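Local coordinates for protein endoglucanase E (Clostridium thermocellum, PDB 2WAO) that binds cellooligosaccharide in the active site of its C-terminal family 2 carbohydrate esterase domain, which probably removes acetyl groups from plant polysaccharides, at residues 173-178 against 193-198; 197-200 against 204-207; 125-130 against 157-162; 178-183 against 237-242. One frame throughout, in Å; residues are numbered along the deposited sequence. Where two conformers were deposited one is given.

Contact 1: 173-178 against 193-198. With BGC (beta-D-glucopyranose), chain B; BGC (beta-D-glucopyranose), chain C; FMT (formic acid), chain D.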
loop_
_atom_site.group_PDB
_atom_site.type_symbol
_atom_site.label_atom_id
_atom_site.label_comp_id
_atom_site.label_asym_id
_atom_site.label_seq_id
_atom_site.Cartn_x
_atom_site.Cartn_y
_atom_site.Cartn_z
ATOM N N ILE A 173 -2.635 -1.865 -2.975
ATOM C CA ILE A 173 -3.690 -2.866 -3.021
ATOM C C ILE A 173 -3.155 -4.120 -2.343
ATOM O O ILE A 173 -2.618 -5.027 -2.993
ATOM C CB ILE A 173 -4.224 -3.085 -4.468
ATOM C CG1 ILE A 173 -4.585 -1.722 -5.112
ATOM C CG2 ILE A 173 -5.418 -4.023 -4.406
ATOM C CD1 ILE A 173 -5.514 -0.822 -4.222
ATOM N N ALA A 174 -3.289 -4.145 -1.011
ATOM C CA ALA A 174 -2.556 -5.152 -0.221
ATOM C C ALA A 174 -3.431 -5.614 0.931
ATOM O O ALA A 174 -4.203 -4.845 1.490
ATOM C CB ALA A 174 -1.265 -4.575 0.266
ATOM N N TRP A 175 -3.269 -6.868 1.293
ATOM C CA TRP A 175 -4.129 -7.494 2.324
ATOM C C TRP A 175 -3.260 -8.480 3.070
ATOM O O TRP A 175 -2.677 -9.387 2.450
ATOM C CB TRP A 175 -5.276 -8.231 1.617
ATOM C CG TRP A 175 -6.368 -8.668 2.562
ATOM C CD1 TRP A 175 -6.338 -9.751 3.396
ATOM C CD2 TRP A 175 -7.654 -8.055 2.719
ATOM N NE1 TRP A 175 -7.547 -9.843 4.087
ATOM C CE2 TRP A 175 -8.368 -8.820 3.676
ATOM C CE3 TRP A 175 -8.275 -6.907 2.144
ATOM C CZ2 TRP A 175 -9.681 -8.473 4.103
ATOM C CZ3 TRP A 175 -9.580 -6.569 2.558
ATOM C CH2 TRP A 175 -10.276 -7.366 3.517
ATOM N N SER A 176 -3.135 -8.295 4.385
ATOM C CA SER A 176 -2.246 -9.146 5.202
ATOM C C SER A 176 -2.647 -10.623 5.114
ATOM O O SER A 176 -3.837 -10.950 5.175
ATOM C CB SER A 176 -2.216 -8.678 6.648
ATOM O OG SER A 176 -1.283 -7.628 6.789
ATOM N N GLY A 177 -1.658 -11.483 4.884
ATOM C CA GLY A 177 -1.864 -12.942 4.792
ATOM C C GLY A 177 -2.364 -13.475 3.455
ATOM O O GLY A 177 -2.535 -14.676 3.320
ATOM N N ILE A 178 -2.619 -12.604 2.468
ATOM C CA ILE A 178 -3.216 -13.047 1.207
ATOM C C ILE A 178 -2.147 -13.665 0.279
ATOM O O ILE A 178 -0.961 -13.275 0.349
ATOM C CB ILE A 178 -3.910 -11.841 0.494
ATOM C CG1 ILE A 178 -5.111 -12.346 -0.329
ATOM C CG2 ILE A 178 -2.904 -10.961 -0.344
ATOM C CD1 ILE A 178 -6.034 -11.203 -0.816
ATOM N N MET A 193 -6.608 -12.205 -6.464
ATOM C CA MET A 193 -7.364 -11.841 -7.676
ATOM C C MET A 193 -8.836 -11.575 -7.385
ATOM O O MET A 193 -9.516 -10.895 -8.165
ATOM C CB MET A 193 -7.188 -12.861 -8.793
ATOM C CG MET A 193 -5.984 -12.539 -9.731
ATOM S SD MET A 193 -6.298 -11.184 -10.898
ATOM C CE MET A 193 -7.744 -11.816 -11.750
ATOM N N ASP A 194 -9.311 -12.103 -6.251
ATOM C CA ASP A 194 -10.686 -11.871 -5.802
ATOM C C ASP A 194 -10.853 -10.488 -5.165
ATOM O O ASP A 194 -11.949 -9.925 -5.198
ATOM C CB ASP A 194 -11.129 -12.932 -4.788
ATOM C CG ASP A 194 -10.953 -14.392 -5.283
ATOM O OD1 ASP A 194 -11.269 -14.675 -6.457
ATOM O OD2 ASP A 194 -10.517 -15.275 -4.455
ATOM N N ARG A 195 -9.816 -9.931 -4.538
ATOM C CA ARG A 195 -9.969 -8.625 -3.845
ATOM C C ARG A 195 -9.547 -7.459 -4.733
ATOM O O ARG A 195 -10.032 -6.337 -4.589
ATOM C CB ARG A 195 -9.116 -8.620 -2.564
ATOM C CG ARG A 195 -9.499 -9.762 -1.551
ATOM C CD ARG A 195 -9.236 -9.307 -0.171
ATOM N NE ARG A 195 -9.451 -10.253 0.927
ATOM C CZ ARG A 195 -10.611 -10.379 1.587
ATOM N NH1 ARG A 195 -11.702 -9.712 1.196
ATOM N NH2 ARG A 195 -10.681 -11.214 2.623
ATOM N N TYR A 196 -8.608 -7.754 -5.634
ATOM C CA TYR A 196 -8.008 -6.766 -6.536
ATOM C C TYR A 196 -9.033 -5.858 -7.278
ATOM O O TYR A 196 -8.736 -4.691 -7.419
ATOM C CB TYR A 196 -7.048 -7.442 -7.532
ATOM C CG TYR A 196 -6.334 -6.507 -8.479
ATOM C CD1 TYR A 196 -5.543 -5.451 -8.003
ATOM C CD2 TYR A 196 -6.437 -6.678 -9.866
ATOM C CE1 TYR A 196 -4.878 -4.578 -8.899
ATOM C CE2 TYR A 196 -5.776 -5.834 -10.742
ATOM C CZ TYR A 196 -4.977 -4.795 -10.249
ATOM O OH TYR A 196 -4.346 -3.920 -11.146
ATOM N N PRO A 197 -10.195 -6.391 -7.727
ATOM C CA PRO A 197 -11.206 -5.570 -8.446
ATOM C C PRO A 197 -11.921 -4.485 -7.618
ATOM O O PRO A 197 -12.710 -3.695 -8.192
ATOM C CB PRO A 197 -12.228 -6.624 -8.961
ATOM C CG PRO A 197 -11.471 -7.974 -8.891
ATOM C CD PRO A 197 -10.624 -7.801 -7.667
ATOM N N TYR A 198 -11.703 -4.467 -6.298
ATOM C CA TYR A 198 -12.568 -3.663 -5.408
ATOM C C TYR A 198 -12.005 -2.339 -4.867
ATOM O O TYR A 198 -10.813 -2.210 -4.558
ATOM C CB TYR A 198 -13.161 -4.528 -4.268
ATOM C CG TYR A 198 -14.075 -5.582 -4.837
ATOM C CD1 TYR A 198 -15.383 -5.263 -5.231
ATOM C CD2 TYR A 198 -13.614 -6.886 -5.051
ATOM C CE1 TYR A 198 -16.209 -6.218 -5.810
ATOM C CE2 TYR A 198 -14.424 -7.853 -5.605
ATOM C CZ TYR A 198 -15.733 -7.506 -5.992
ATOM O OH TYR A 198 -16.575 -8.430 -6.565
HETATM C C2 BGC B . -3.845 -13.365 8.823
HETATM C C3 BGC B . -4.844 -12.211 8.678
HETATM C C4 BGC B . -4.974 -11.424 9.984
HETATM C C5 BGC B . -3.598 -10.932 10.386
HETATM C C6 BGC B . -3.636 -10.018 11.623
HETATM C C1 BGC B . -2.562 -12.848 9.465
HETATM O O2 BGC B . -3.569 -13.981 7.572
HETATM O O3 BGC B . -6.083 -12.681 8.187
HETATM O O4 BGC B . -5.789 -10.290 9.772
HETATM O O5 BGC B . -2.863 -12.118 10.639
HETATM O O6 BGC B . -3.683 -10.784 12.798
HETATM C C2 BGC C . 1.227 -14.442 11.791
HETATM C C3 BGC C . -0.233 -14.494 11.368
HETATM C C4 BGC C . -0.452 -13.584 10.154
HETATM C C5 BGC C . 0.532 -13.998 9.037
HETATM C C6 BGC C . 0.375 -13.228 7.710
HETATM C C1 BGC C . 2.122 -14.776 10.601
HETATM O O2 BGC C . 1.429 -15.325 12.899
HETATM O O3 BGC C . -1.063 -14.064 12.455
HETATM O O4 BGC C . -1.695 -13.929 9.793
HETATM O O5 BGC C . 1.862 -13.880 9.537
HETATM O O6 BGC C . 0.589 -11.849 7.955
HETATM C C FMT D . 2.263 -11.874 3.734
HETATM O O1 FMT D . 1.398 -11.942 4.620
HETATM O O2 FMT D . 3.454 -11.561 3.867
#

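Contact 2: 197-200 against 204-207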
loop_
_atom_site.group_PDB
_atom_site.type_symbol
_atom_site.label_atom_id
_atom_site.label_comp_id
_atom_site.label_asym_id
_atom_site.label_seq_id
_atom_site.Cartn_x
_atom_site.Cartn_y
_atom_site.Cartn_z
ATOM N N PRO A 197 -10.195 -6.391 -7.727
ATOM C CA PRO A 197 -11.206 -5.570 -8.446
ATOM C C PRO A 197 -11.921 -4.485 -7.618
ATOM O O PRO A 197 -12.710 -3.695 -8.192
ATOM C CB PRO A 197 -12.228 -6.624 -8.961
ATOM C CG PRO A 197 -11.471 -7.974 -8.891
ATOM C CD PRO A 197 -10.624 -7.801 -7.667
ATOM N N TYR A 198 -11.703 -4.467 -6.298
ATOM C CA TYR A 198 -12.568 -3.663 -5.408
ATOM C C TYR A 198 -12.005 -2.339 -4.867
ATOM O O TYR A 198 -10.813 -2.210 -4.558
ATOM C CB TYR A 198 -13.161 -4.528 -4.268
ATOM C CG TYR A 198 -14.075 -5.582 -4.837
ATOM C CD1 TYR A 198 -15.383 -5.263 -5.231
ATOM C CD2 TYR A 198 -13.614 -6.886 -5.051
ATOM C CE1 TYR A 198 -16.209 -6.218 -5.810
ATOM C CE2 TYR A 198 -14.424 -7.853 -5.605
ATOM C CZ TYR A 198 -15.733 -7.506 -5.992
ATOM O OH TYR A 198 -16.575 -8.430 -6.565
ATOM N N THR A 199 -12.887 -1.354 -4.812
ATOM C CA THR A 199 -12.636 -0.115 -4.059
ATOM C C THR A 199 -12.773 -0.431 -2.580
ATOM O O THR A 199 -11.890 -0.106 -1.787
ATOM C CB THR A 199 -13.653 0.984 -4.429
ATOM O OG1 THR A 199 -13.569 1.214 -5.836
ATOM C CG2 THR A 199 -13.335 2.271 -3.686
ATOM N N LEU A 200 -13.907 -1.038 -2.222
ATOM C CA LEU A 200 -14.180 -1.404 -0.838
ATOM C C LEU A 200 -14.412 -2.907 -0.839
ATOM O O LEU A 200 -15.495 -3.377 -1.179
ATOM C CB LEU A 200 -15.386 -0.637 -0.284
ATOM C CG LEU A 200 -15.434 0.886 -0.512
ATOM C CD1 LEU A 200 -16.813 1.416 -0.102
ATOM C CD2 LEU A 200 -14.297 1.588 0.230
ATOM N N GLY A 204 -18.162 -4.935 -1.615
ATOM C CA GLY A 204 -18.437 -5.246 -3.019
ATOM C C GLY A 204 -18.528 -4.048 -3.952
ATOM O O GLY A 204 -19.181 -4.139 -4.988
ATOM N N VAL A 205 -17.899 -2.926 -3.592
ATOM C CA VAL A 205 -17.914 -1.734 -4.485
ATOM C C VAL A 205 -16.735 -1.873 -5.450
ATOM O O VAL A 205 -15.595 -1.850 -5.013
ATOM C CB VAL A 205 -17.842 -0.416 -3.704
ATOM C CG1 VAL A 205 -17.699 0.809 -4.667
ATOM C CG2 VAL A 205 -19.081 -0.281 -2.813
ATOM N N ARG A 206 -17.035 -2.057 -6.732
ATOM C CA ARG A 206 -16.020 -2.293 -7.771
ATOM C C ARG A 206 -15.285 -1.027 -8.135
ATOM O O ARG A 206 -15.899 0.032 -8.254
ATOM C CB ARG A 206 -16.662 -2.868 -9.023
ATOM C CG ARG A 206 -17.078 -4.298 -8.784
ATOM C CD ARG A 206 -17.309 -5.058 -10.072
ATOM N NE ARG A 206 -17.377 -6.477 -9.748
ATOM C CZ ARG A 206 -16.490 -7.410 -10.094
ATOM N NH1 ARG A 206 -15.417 -7.138 -10.854
ATOM N NH2 ARG A 206 -16.727 -8.651 -9.698
ATOM N N TRP A 207 -13.979 -1.166 -8.331
ATOM C CA TRP A 207 -13.095 -0.065 -8.777
ATOM C C TRP A 207 -13.122 0.119 -10.300
ATOM O O TRP A 207 -13.112 -0.862 -11.058
ATOM C CB TRP A 207 -11.645 -0.401 -8.364
ATOM C CG TRP A 207 -10.648 0.566 -8.842
ATOM C CD1 TRP A 207 -9.596 0.300 -9.689
ATOM C CD2 TRP A 207 -10.554 1.968 -8.501
ATOM N NE1 TRP A 207 -8.874 1.436 -9.886
ATOM C CE2 TRP A 207 -9.424 2.476 -9.178
ATOM C CE3 TRP A 207 -11.329 2.839 -7.687
ATOM C CZ2 TRP A 207 -9.014 3.838 -9.078
ATOM C CZ3 TRP A 207 -10.941 4.188 -7.584
ATOM C CH2 TRP A 207 -9.774 4.672 -8.284
HETATM O O HOH W 1 -13.207 -3.585 -10.995
#

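Contact 3: 125-130 against 157-162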
loop_
_atom_site.group_PDB
_atom_site.type_symbol
_atom_site.label_atom_id
_atom_site.label_comp_id
_atom_site.label_asym_id
_atom_site.label_seq_id
_atom_site.Cartn_x
_atom_site.Cartn_y
_atom_site.Cartn_z
ATOM N N ILE A 125 2.013 4.837 -9.396
ATOM C CA ILE A 125 2.423 3.426 -9.163
ATOM C C ILE A 125 1.230 2.718 -8.505
ATOM O O ILE A 125 0.505 3.342 -7.709
ATOM C CB ILE A 125 3.637 3.353 -8.227
ATOM C CG1 ILE A 125 4.738 4.304 -8.686
ATOM C CG2 ILE A 125 4.155 1.905 -8.115
ATOM C CD1 ILE A 125 5.943 4.364 -7.735
ATOM N N GLU A 126 0.978 1.461 -8.864
ATOM C CA GLU A 126 0.062 0.620 -8.081
ATOM C C GLU A 126 0.916 -0.517 -7.523
ATOM O O GLU A 126 1.663 -1.179 -8.263
ATOM C CB GLU A 126 -1.051 0.048 -8.939
ATOM C CG GLU A 126 -2.043 -0.843 -8.168
ATOM C CD GLU A 126 -3.236 -1.201 -9.022
ATOM O OE1 GLU A 126 -3.039 -1.849 -10.051
ATOM O OE2 GLU A 126 -4.382 -0.855 -8.654
ATOM N N PHE A 127 0.736 -0.776 -6.226
ATOM C CA PHE A 127 1.396 -1.889 -5.564
ATOM C C PHE A 127 0.329 -2.928 -5.303
ATOM O O PHE A 127 -0.816 -2.584 -4.888
ATOM C CB PHE A 127 1.953 -1.413 -4.219
ATOM C CG PHE A 127 3.154 -0.534 -4.358
ATOM C CD1 PHE A 127 4.430 -1.105 -4.280
ATOM C CD2 PHE A 127 3.013 0.845 -4.574
ATOM C CE1 PHE A 127 5.574 -0.314 -4.454
ATOM C CE2 PHE A 127 4.182 1.655 -4.726
ATOM C CZ PHE A 127 5.429 1.042 -4.672
ATOM N N ILE A 128 0.676 -4.191 -5.525
ATOM C CA ILE A 128 -0.267 -5.302 -5.229
ATOM C C ILE A 128 0.457 -6.256 -4.303
ATOM O O ILE A 128 1.464 -6.815 -4.683
ATOM C CB ILE A 128 -0.664 -6.040 -6.554
ATOM C CG1 ILE A 128 -1.282 -5.059 -7.550
ATOM C CG2 ILE A 128 -1.669 -7.228 -6.274
ATOM C CD1 ILE A 128 -1.528 -5.669 -8.978
ATOM N N GLY A 129 -0.049 -6.488 -3.091
ATOM C CA GLY A 129 0.744 -7.302 -2.206
ATOM C C GLY A 129 0.039 -7.799 -0.966
ATOM O O GLY A 129 -1.172 -7.884 -0.948
ATOM N N ASP A 130 0.836 -8.153 0.038
ATOM C CA ASP A 130 0.301 -8.869 1.218
ATOM C C ASP A 130 0.745 -8.088 2.460
ATOM O O ASP A 130 0.782 -6.836 2.437
ATOM C CB ASP A 130 0.770 -10.343 1.170
ATOM C CG ASP A 130 2.346 -10.483 1.043
ATOM O OD1 ASP A 130 3.120 -9.532 1.449
ATOM O OD2 ASP A 130 2.819 -11.547 0.576
ATOM N N SER A 157 6.138 2.043 4.753
ATOM C CA SER A 157 6.295 0.833 3.935
ATOM C C SER A 157 7.302 1.120 2.827
ATOM O O SER A 157 7.496 2.285 2.413
ATOM C CB SER A 157 4.971 0.415 3.307
ATOM O OG SER A 157 4.621 1.296 2.257
ATOM N N TYR A 158 7.954 0.065 2.344
ATOM C CA TYR A 158 8.883 0.246 1.197
ATOM C C TYR A 158 8.135 0.903 0.044
ATOM O O TYR A 158 8.746 1.655 -0.744
ATOM C CB TYR A 158 9.485 -1.079 0.735
ATOM C CG TYR A 158 8.504 -1.965 0.022
ATOM C CD1 TYR A 158 8.464 -2.002 -1.385
ATOM C CD2 TYR A 158 7.574 -2.746 0.744
ATOM C CE1 TYR A 158 7.547 -2.775 -2.051
ATOM C CE2 TYR A 158 6.632 -3.544 0.076
ATOM C CZ TYR A 158 6.641 -3.552 -1.313
ATOM O OH TYR A 158 5.737 -4.282 -2.024
ATOM N N ALA A 159 6.847 0.582 -0.108
ATOM C CA ALA A 159 6.044 1.112 -1.191
ATOM C C ALA A 159 5.861 2.642 -1.080
ATOM O O ALA A 159 6.064 3.396 -2.060
ATOM C CB ALA A 159 4.703 0.412 -1.218
ATOM N N ALA A 160 5.508 3.125 0.125
ATOM C CA ALA A 160 5.289 4.567 0.301
ATOM C C ALA A 160 6.595 5.339 0.177
ATOM O O ALA A 160 6.652 6.450 -0.389
ATOM C CB ALA A 160 4.672 4.850 1.655
ATOM N N ILE A 161 7.660 4.736 0.684
ATOM C CA ILE A 161 8.940 5.425 0.687
ATOM C C ILE A 161 9.442 5.528 -0.799
ATOM O O ILE A 161 9.948 6.605 -1.253
ATOM C CB ILE A 161 9.959 4.622 1.525
ATOM C CG1 ILE A 161 9.589 4.616 3.030
ATOM C CG2 ILE A 161 11.397 5.210 1.294
ATOM C CD1 ILE A 161 10.369 3.516 3.807
ATOM N N THR A 162 9.269 4.430 -1.549
ATOM C CA THR A 162 9.648 4.379 -3.003
ATOM C C THR A 162 8.840 5.454 -3.780
ATOM O O THR A 162 9.387 6.197 -4.588
ATOM C CB THR A 162 9.385 2.942 -3.564
ATOM O OG1 THR A 162 10.300 2.017 -2.940
ATOM C CG2 THR A 162 9.613 2.873 -5.102
#

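Contact 4: 178-183 against 237-242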
loop_
_atom_site.group_PDB
_atom_site.type_symbol
_atom_site.label_atom_id
_atom_site.label_comp_id
_atom_site.label_asym_id
_atom_site.label_seq_id
_atom_site.Cartn_x
_atom_site.Cartn_y
_atom_site.Cartn_z
ATOM N N ILE A 178 -2.619 -12.604 2.468
ATOM C CA ILE A 178 -3.216 -13.047 1.207
ATOM C C ILE A 178 -2.147 -13.665 0.279
ATOM O O ILE A 178 -0.961 -13.275 0.349
ATOM C CB ILE A 178 -3.910 -11.841 0.494
ATOM C CG1 ILE A 178 -5.111 -12.346 -0.329
ATOM C CG2 ILE A 178 -2.904 -10.961 -0.344
ATOM C CD1 ILE A 178 -6.034 -11.203 -0.816
ATOM N N GLY A 179 -2.570 -14.566 -0.597
ATOM C CA GLY A 179 -1.651 -15.161 -1.565
ATOM C C GLY A 179 -2.321 -15.303 -2.913
ATOM O O GLY A 179 -3.473 -14.839 -3.142
ATOM N N LEU A 180 -1.586 -15.948 -3.813
ATOM C CA LEU A 180 -2.063 -16.227 -5.123
ATOM C C LEU A 180 -2.872 -17.528 -5.162
ATOM O O LEU A 180 -3.857 -17.631 -5.947
ATOM C CB LEU A 180 -0.901 -16.396 -6.109
ATOM C CG LEU A 180 -0.398 -15.018 -6.498
ATOM C CD1 LEU A 180 1.032 -15.024 -6.942
ATOM C CD2 LEU A 180 -1.327 -14.429 -7.593
ATOM N N THR A 181 -2.418 -18.532 -4.403
ATOM C CA THR A 181 -3.152 -19.856 -4.387
ATOM C C THR A 181 -3.746 -20.212 -3.033
ATOM O O THR A 181 -4.582 -21.156 -2.934
ATOM C CB THR A 181 -2.223 -21.056 -4.806
ATOM O OG1 THR A 181 -1.291 -21.312 -3.757
ATOM C CG2 THR A 181 -1.483 -20.733 -6.093
ATOM N N MET A 182 -3.291 -19.518 -1.992
ATOM C CA MET A 182 -3.679 -19.795 -0.602
ATOM C C MET A 182 -3.377 -18.576 0.244
ATOM O O MET A 182 -2.524 -17.771 -0.123
ATOM C CB MET A 182 -2.907 -21.020 -0.058
ATOM C CG MET A 182 -1.417 -20.768 -0.002
ATOM S SD MET A 182 -0.483 -22.199 0.524
ATOM C CE MET A 182 -0.897 -22.109 2.238
ATOM N N ASN A 183 -4.063 -18.452 1.375
ATOM C CA ASN A 183 -3.744 -17.459 2.373
ATOM C C ASN A 183 -2.844 -18.079 3.437
ATOM O O ASN A 183 -2.658 -19.285 3.452
ATOM C CB ASN A 183 -5.045 -16.900 2.947
ATOM C CG ASN A 183 -5.847 -16.205 1.863
ATOM O OD1 ASN A 183 -5.283 -15.475 1.031
ATOM N ND2 ASN A 183 -7.113 -16.545 1.766
ATOM N N VAL A 237 2.287 -20.793 -10.699
ATOM C CA VAL A 237 2.739 -20.145 -11.897
ATOM C C VAL A 237 1.536 -19.672 -12.716
ATOM O O VAL A 237 1.510 -18.544 -13.191
ATOM C CB VAL A 237 3.678 -21.057 -12.701
ATOM C CG1 VAL A 237 3.921 -20.461 -14.134
ATOM C CG2 VAL A 237 5.041 -21.182 -11.929
ATOM N N THR A 238 0.530 -20.531 -12.856
ATOM C CA THR A 238 -0.687 -20.111 -13.603
ATOM C C THR A 238 -1.405 -18.914 -12.933
ATOM O O THR A 238 -1.854 -18.014 -13.615
ATOM C CB THR A 238 -1.623 -21.334 -13.837
ATOM O OG1 THR A 238 -0.929 -22.295 -14.652
ATOM C CG2 THR A 238 -2.907 -20.918 -14.559
ATOM N N ALA A 239 -1.487 -18.930 -11.605
ATOM C CA ALA A 239 -2.143 -17.894 -10.807
ATOM C C ALA A 239 -1.380 -16.575 -10.994
ATOM O O ALA A 239 -1.985 -15.517 -11.147
ATOM C CB ALA A 239 -2.212 -18.303 -9.300
ATOM N N TYR A 240 -0.038 -16.655 -10.958
ATOM C CA TYR A 240 0.779 -15.458 -11.098
ATOM C C TYR A 240 0.608 -14.878 -12.506
ATOM O O TYR A 240 0.369 -13.685 -12.657
ATOM C CB TYR A 240 2.265 -15.763 -10.752
ATOM C CG TYR A 240 3.026 -14.537 -10.225
ATOM C CD1 TYR A 240 3.669 -14.568 -8.990
ATOM C CD2 TYR A 240 3.107 -13.344 -10.969
ATOM C CE1 TYR A 240 4.351 -13.478 -8.482
ATOM C CE2 TYR A 240 3.785 -12.213 -10.445
ATOM C CZ TYR A 240 4.389 -12.289 -9.215
ATOM O OH TYR A 240 5.071 -11.182 -8.728
ATOM N N LYS A 241 0.688 -15.737 -13.530
ATOM C CA LYS A 241 0.421 -15.332 -14.911
ATOM C C LYS A 241 -0.977 -14.708 -15.085
ATOM O O LYS A 241 -1.090 -13.710 -15.775
ATOM C CB LYS A 241 0.628 -16.498 -15.889
ATOM C CG LYS A 241 2.092 -16.889 -15.987
ATOM C CD LYS A 241 2.292 -18.094 -16.878
ATOM C CE LYS A 241 3.787 -18.335 -17.167
ATOM N NZ LYS A 241 4.030 -19.523 -18.080
ATOM N N ASN A 242 -1.989 -15.276 -14.452
ATOM C CA ASN A 242 -3.359 -14.735 -14.497
ATOM C C ASN A 242 -3.382 -13.291 -14.010
ATOM O O ASN A 242 -4.023 -12.415 -14.609
ATOM C CB ASN A 242 -4.266 -15.552 -13.572
ATOM C CG ASN A 242 -4.744 -16.845 -14.190
ATOM O OD1 ASN A 242 -4.711 -17.035 -15.410
ATOM N ND2 ASN A 242 -5.223 -17.745 -13.337
#

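Contact 1: 173-178 against 193-198
R195 reaches across to W175 and lies flat on its indole. CG is anti to the carbonyl carbon of R195, which takes the chain from CB toward 173-178. CG touches the terminal methyl of I178, 3.8 Å from its CD1. CD then passes over the indole as a CH-pi contact, 3.7 Å from the centroid of the six-membered ring. NE sits above the middle of the bicycle, CE2 of W175 being its nearest atom at 3.3 Å. CZ completes a cation-pi stack, 3.5 Å from the same centroid, with the two planes 14° apart; NH2 is over W175 CZ2 and NH1 leans toward CH2. I173 CG2 meets the edge of the Y196 ring, 3.9 Å from CD1. G177 of the type II turn lines the glycan pocket, its CA 3.4 Å from O2 of a glucose; its N donates at 3.1 Å to O1 of a formic acid, probably from the crystallisation liquor, consistent with the oxyanion-hole glycine of SGNH hydrolases. The contact links this pocket to helix 192-195 and the turn after it, at the C-terminal end of strand 168-174, an outermost strand of the parallel sheet, and Y196 OH bonds E126 on strand 123-129.

Contact 2: 197-200 against 204-207
Two first torsions bring T199 and W207 together: OG1 of T199 is anti to its carbonyl carbon (chi1 -58°), and CG of W207 is anti to its backbone N (chi1 175°). The hydroxyl therefore comes to the indole at its edge, in the ring plane, 3.3 Å from CE3. R206 is extended from CG to NE, which carries its guanidinium along the ring to the hydroxyl end of Y198. The phenol carbon CZ lies over one face of the guanidinium, but the planes are steeply inclined, and Y198 OH and R206 NH2 are close at too poor an angle for a hydrogen bond. CG of R206 packs 3.6 Å from CE1 of the ring, while NH1 touches P197 CB. L200 CD1 and V205 CG2, on one face of the ribbon, lie side by side 3.9 Å apart. The backbones pair as a short antiparallel hairpin. W207 N gives P197 O a nearly straight bond of 2.8 Å, and a water donates to both P197 O and W207 O. V205 O accepts from T199 N at 2.8 Å and weakly from L200 N, which marks a beta bulge. G204, at positive phi (77°), and V205 both face L200, a G1 bulge whose bonds to L200 O are weak. Around the hairpin gathers the N-terminal beta domain: Y198 O accepts from R16 and W29, R16 also makes a cation-pi contact with W207, and D18 of strand 17-18 adjoins T199, L200 and V205, joining that domain to the esterase domain.

Contact 3: 125-130 against 157-162
The SGNH-hydrolase alpha/beta core is built on a parallel sheet, and here helix 158-165 packs on its strand 123-129 through A159 and F127; the strand ends at G129, and D130 and S131 follow to complete the GDS signature of the family. The helix lies on the beta-alpha-beta crossover from this strand to its neighbour, 168-174. A159 places its CB squarely over one face of the F127 ring, a CH-pi contact 3.3 Å from the centroid and 9° off the normal. The fit is close: CD1 and CE1 of F127 are each 3.4 Å from that methyl, and CZ lies 3.5 Å from A159 CA. Y158 adds a second aromatic wall. Its CG stands between the backbone N and the carbonyl carbon (chi1 72°), folding the phenol back so that the A159 methyl also lies above its ring, farther off at 4.3 Å from the plane. The two rings meet obliquely, with CE1 of F127 4.0 Å from CE1 of Y158 and the planes 84° apart. T162 OG1 is held within the helix, donating to Y158 O at 2.7 Å, and T162 N reaches the same oxygen from the opposite face of its plane; Y158 N donates to H316 of helix 313-331. Between strand and helix the side chains meet through carbon, with the A159 carbonyl oxygen also against the F127 ring, so in this buried place the contact rests on dispersion and CH-pi attraction between a methyl and an aromatic face.

Contact 4: 178-183 against 237-242
L180 of the loop rests on A239 and Y240, and T181 on A239 alone. At the start of 237-242, V237 turns its side chain from the loop toward Y275 and V279 of helix 266-285, and T238 bonds its hydroxyl to T234 O one turn back. A239 then faces the loop. Its CB is 3.9 Å from L180 CB and 3.8 Å from L180 O, with the methyl CG2 of T181 beside it at 4.1 Å. The A239 carbonyl is touched as well, by L180 CD2 3.8 Å from O. Y240 follows, CG anti to its backbone N but swung away from the ideal (chi1 -152°), and its ring takes the other leucine methyl obliquely: L180 CD1 lies 3.4 Å from Y240 CD1 and 3.9 Å from CG. The leucine fork thus straddles A239 and Y240, one branch on the backbone and one at the ring. The loop's backbone is held by D225, whose carboxylate accepts from L180 N and T181 N, one oxygen each. G179 N donates to N183 OD1 at 3.3 Å, in the carbonyl plane. L180 also packs on F236 of helix 233-250 and on I192 of helix 192-195, and Y240 on V276, so the loop leaving strand 168-174 is seated on helix 233-250, which also packs against helix 266-285.

How the contacts relate
From the N terminus, contact 3 comes first: it closes the loop from 125-130 to 157-162 before contact 1 opens. Helix 158-165 leads into strand 168-174, whose end opens contact 1, and the two contacts meet through the neighbouring strands of the parallel sheet. Contact 4 opens at 178, the residue it shares with contact 1, but closes only at 237-242, so the two cross along the chain. Contact 2 begins at 197 and 198, where contact 1 ends, and is nested inside the loop of contact 4. Together they run from the N-terminal beta domain beside contact 2, through the sheet, to the pocket edge and helix 233-250.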